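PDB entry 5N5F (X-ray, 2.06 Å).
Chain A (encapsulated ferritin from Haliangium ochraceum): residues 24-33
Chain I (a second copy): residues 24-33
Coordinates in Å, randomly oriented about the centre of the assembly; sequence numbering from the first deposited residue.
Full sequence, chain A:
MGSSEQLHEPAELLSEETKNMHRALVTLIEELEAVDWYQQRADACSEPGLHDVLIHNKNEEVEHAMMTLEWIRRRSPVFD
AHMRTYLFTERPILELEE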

# COMPACT_ATOMS: atom_id res chain seq x y z
N ALA A 24 -15.81 14.88 -6.00
CA ALA A 24 -16.96 14.10 -6.42
C ALA A 24 -16.53 12.80 -7.09
O ALA A 24 -17.19 11.76 -6.93
CB ALA A 24 -17.84 14.92 -7.37
N LEU A 25 -15.42 12.82 -7.83
CA LEU A 25 -14.99 11.61 -8.54
C LEU A 25 -14.54 10.53 -7.57
O LEU A 25 -14.85 9.34 -7.77
CB LEU A 25 -13.89 11.96 -9.54
CG LEU A 25 -14.37 12.57 -10.87
CD1 LEU A 25 -13.21 13.20 -11.63
CD2 LEU A 25 -15.05 11.53 -11.74
N VAL A 26 -13.82 10.89 -6.51
CA VAL A 26 -13.40 9.87 -5.55
C VAL A 26 -14.60 9.38 -4.74
O VAL A 26 -14.64 8.21 -4.33
CB VAL A 26 -12.28 10.39 -4.63
CG1 VAL A 26 -11.06 10.77 -5.45
CG2 VAL A 26 -12.75 11.56 -3.77
N THR A 27 -15.60 10.24 -4.52
CA THR A 27 -16.81 9.81 -3.83
C THR A 27 -17.54 8.75 -4.65
O THR A 27 -17.92 7.69 -4.13
CB THR A 27 -17.72 11.01 -3.58
OG1 THR A 27 -17.03 11.99 -2.80
CG2 THR A 27 -18.99 10.58 -2.84
N LEU A 28 -17.73 9.02 -5.94
CA LEU A 28 -18.35 8.03 -6.83
C LEU A 28 -17.54 6.74 -6.84
O LEU A 28 -18.11 5.64 -6.78
CB LEU A 28 -18.46 8.61 -8.24
CG LEU A 28 -18.98 7.69 -9.34
CD1 LEU A 28 -20.33 7.11 -8.97
CD2 LEU A 28 -19.08 8.45 -10.66
N ILE A 29 -16.22 6.85 -6.89
CA ILE A 29 -15.36 5.66 -6.87
C ILE A 29 -15.61 4.84 -5.61
O ILE A 29 -15.83 3.62 -5.68
CB ILE A 29 -13.88 6.08 -6.99
CG1 ILE A 29 -13.59 6.54 -8.42
CG2 ILE A 29 -12.95 4.94 -6.58
CD1 ILE A 29 -12.30 7.30 -8.57
N GLU A 30 -15.57 5.48 -4.44
CA GLU A 30 -15.76 4.76 -3.19
C GLU A 30 -17.14 4.12 -3.14
O GLU A 30 -17.30 3.00 -2.64
CB GLU A 30 -15.57 5.70 -2.01
CG GLU A 30 -14.14 6.21 -1.86
CD GLU A 30 -14.03 7.39 -0.92
OE1 GLU A 30 -15.07 7.82 -0.38
OE2 GLU A 30 -12.90 7.88 -0.72
N GLU A 31 -18.16 4.81 -3.67
CA GLU A 31 -19.50 4.24 -3.66
C GLU A 31 -19.60 3.04 -4.59
O GLU A 31 -20.25 2.04 -4.26
CB GLU A 31 -20.51 5.33 -4.03
CG GLU A 31 -20.61 6.41 -2.95
CD GLU A 31 -21.25 7.69 -3.44
OE1 GLU A 31 -21.28 7.91 -4.67
OE2 GLU A 31 -21.70 8.49 -2.59
N LEU A 32 -18.94 3.10 -5.75
CA LEU A 32 -18.93 1.96 -6.66
C LEU A 32 -18.15 0.79 -6.07
O LEU A 32 -18.51 -0.37 -6.27
CB LEU A 32 -18.35 2.36 -8.01
CG LEU A 32 -19.20 3.36 -8.82
CD1 LEU A 32 -18.42 3.85 -10.03
CD2 LEU A 32 -20.52 2.73 -9.25
N GLU A 33 -17.07 1.08 -5.34
CA GLU A 33 -16.33 0.01 -4.69
C GLU A 33 -17.19 -0.71 -3.65
O GLU A 33 -17.14 -1.94 -3.53
CB GLU A 33 -15.06 0.57 -4.05
CG GLU A 33 -14.00 0.97 -5.07
CD GLU A 33 -12.73 1.49 -4.43
OE1 GLU A 33 -12.80 2.07 -3.32
OE2 GLU A 33 -11.65 1.31 -5.03
N ALA I 24 -16.61 -5.46 -14.41
CA ALA I 24 -17.10 -4.20 -14.96
C ALA I 24 -16.90 -3.06 -13.98
O ALA I 24 -16.54 -1.94 -14.37
CB ALA I 24 -18.57 -4.32 -15.34
N LEU I 25 -17.13 -3.31 -12.69
CA LEU I 25 -17.04 -2.24 -11.70
C LEU I 25 -15.60 -1.74 -11.55
O LEU I 25 -15.37 -0.53 -11.51
CB LEU I 25 -17.60 -2.72 -10.36
CG LEU I 25 -19.13 -2.79 -10.31
CD1 LEU I 25 -19.61 -3.53 -9.07
CD2 LEU I 25 -19.74 -1.39 -10.35
N VAL I 26 -14.62 -2.65 -11.48
CA VAL I 26 -13.24 -2.20 -11.35
C VAL I 26 -12.78 -1.49 -12.62
O VAL I 26 -12.01 -0.52 -12.56
CB VAL I 26 -12.31 -3.38 -11.00
CG1 VAL I 26 -12.71 -3.99 -9.66
CG2 VAL I 26 -12.32 -4.44 -12.10
N THR I 27 -13.25 -1.95 -13.78
CA THR I 27 -12.96 -1.24 -15.02
C THR I 27 -13.50 0.18 -14.98
O THR I 27 -12.79 1.14 -15.29
CB THR I 27 -13.55 -2.01 -16.21
OG1 THR I 27 -12.94 -3.31 -16.29
CG2 THR I 27 -13.32 -1.26 -17.52
N LEU I 28 -14.77 0.34 -14.60
CA LEU I 28 -15.35 1.67 -14.47
C LEU I 28 -14.56 2.51 -13.48
O LEU I 28 -14.26 3.69 -13.74
CB LEU I 28 -16.81 1.57 -14.04
CG LEU I 28 -17.57 2.87 -13.78
CD1 LEU I 28 -17.54 3.79 -14.99
CD2 LEU I 28 -19.00 2.58 -13.36
N ILE I 29 -14.18 1.92 -12.34
CA ILE I 29 -13.44 2.63 -11.31
C ILE I 29 -12.11 3.13 -11.86
O ILE I 29 -11.73 4.29 -11.66
CB ILE I 29 -13.23 1.72 -10.09
CG1 ILE I 29 -14.55 1.55 -9.34
CG2 ILE I 29 -12.14 2.28 -9.17
CD1 ILE I 29 -14.57 0.35 -8.43
N GLU I 30 -11.37 2.26 -12.55
CA GLU I 30 -10.08 2.66 -13.11
C GLU I 30 -10.24 3.81 -14.10
O GLU I 30 -9.42 4.74 -14.13
CB GLU I 30 -9.42 1.47 -13.80
CG GLU I 30 -9.01 0.37 -12.84
CD GLU I 30 -8.68 -0.92 -13.56
OE1 GLU I 30 -8.74 -0.94 -14.81
OE2 GLU I 30 -8.35 -1.91 -12.87
N GLU I 31 -11.28 3.75 -14.93
CA GLU I 31 -11.48 4.81 -15.91
C GLU I 31 -11.82 6.13 -15.24
O GLU I 31 -11.31 7.18 -15.65
CB GLU I 31 -12.56 4.38 -16.90
CG GLU I 31 -12.07 3.25 -17.81
CD GLU I 31 -13.18 2.45 -18.45
OE1 GLU I 31 -14.36 2.68 -18.13
OE2 GLU I 31 -12.86 1.57 -19.28
N LEU I 32 -12.64 6.09 -14.19
CA LEU I 32 -12.95 7.32 -13.47
C LEU I 32 -11.72 7.87 -12.76
O LEU I 32 -11.56 9.10 -12.66
CB LEU I 32 -14.08 7.08 -12.47
CG LEU I 32 -15.43 6.71 -13.09
CD1 LEU I 32 -16.43 6.30 -12.02
CD2 LEU I 32 -15.98 7.85 -13.93
N GLU I 33 -10.84 7.00 -12.27
CA GLU I 33 -9.60 7.48 -11.67
C GLU I 33 -8.74 8.21 -12.70
O GLU I 33 -8.18 9.28 -12.41
CB GLU I 33 -8.82 6.32 -11.06
CG GLU I 33 -9.46 5.77 -9.79
CD GLU I 33 -8.65 4.66 -9.15
OE1 GLU I 33 -8.00 3.88 -9.89
OE2 GLU I 33 -8.65 4.57 -7.91

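Two copies of the same helix pack almost antiparallel here, their axes 168° apart in direction and 9.8 Å apart at closest approach. The contact buries 480 Å² and has no hydrogen bond across it. Each backbone spends its polar groups on its own helix, as in the 2.8 Å bond from Glu A33 N to Ile A29 O, so what joins the two stretches is the fit of apolar side chains.

Along chain A, Ala A24 lies out of reach, and the contact begins at Leu A25, whose CA-to-CB bond points toward chain I. Its CD2 stands 4.4 Å from CD2 of Leu I32, a loose contact that helps to wall the site where that leucine lodges. Val A26 and Thr A27 turn with the helix and touch nothing on chain I; the threonine hydroxyl is hydrogen-bonded to a residue just outside the stretches.

Leu A28, three residues on from Leu A25 and so back on the same face, again points toward the partner. Its t, p rotamer differs from the m, t of Leu A25 and Leu A32, and it places CD2 3.7 Å from CD1 of Leu I32. Ile A29 marks the centre of the pairing: its CA is 5.7 Å from that of Ile I29, and the two CG2 methyls meet at 3.8 Å. The CA-to-CB bond points sideways, yet the branched side chain still reaches across. CG2 serves the isoleucine pair, while CD1 extends to 3.4 Å from CG of Glu I33, a contact with the methylene part of that glutamate.

Glu A30 points away and Glu A31 is out of reach, so neither carboxylate enters the apolar seam; both oxygens of Glu A30 and OE1 of Glu A31 are hydrogen-bonded elsewhere in the structure.

Leu A32 is the principal knob, with 91 Å² covered by chain I. It sits among Leu I25, Leu I28, Ile I29 and Leu I32, its CD1 3.6 Å from CD2 of Leu I28 and its CD2 4.3 Å from CD2 of Leu I25. Leucine suits this place because its two terminal methyls can touch different walls of the hole. Leu I32 fills the matching hole on chain A, and the two knobs meet CD1 to CD1 at 3.7 Å.

Glu A33 closes the stretch. Its CA-to-CB bond points away, but CG comes 3.5 Å from CD1 of Ile I29, so aliphatic carbon covers the isoleucine while the residue remains partly exposed. The rule is economical: Leu A25, Leu A28, Ile A29 and Leu A32, with their chain I counterparts, supply both knob and hole, and the antiparallel pairing lets each chain give one knob and receive one.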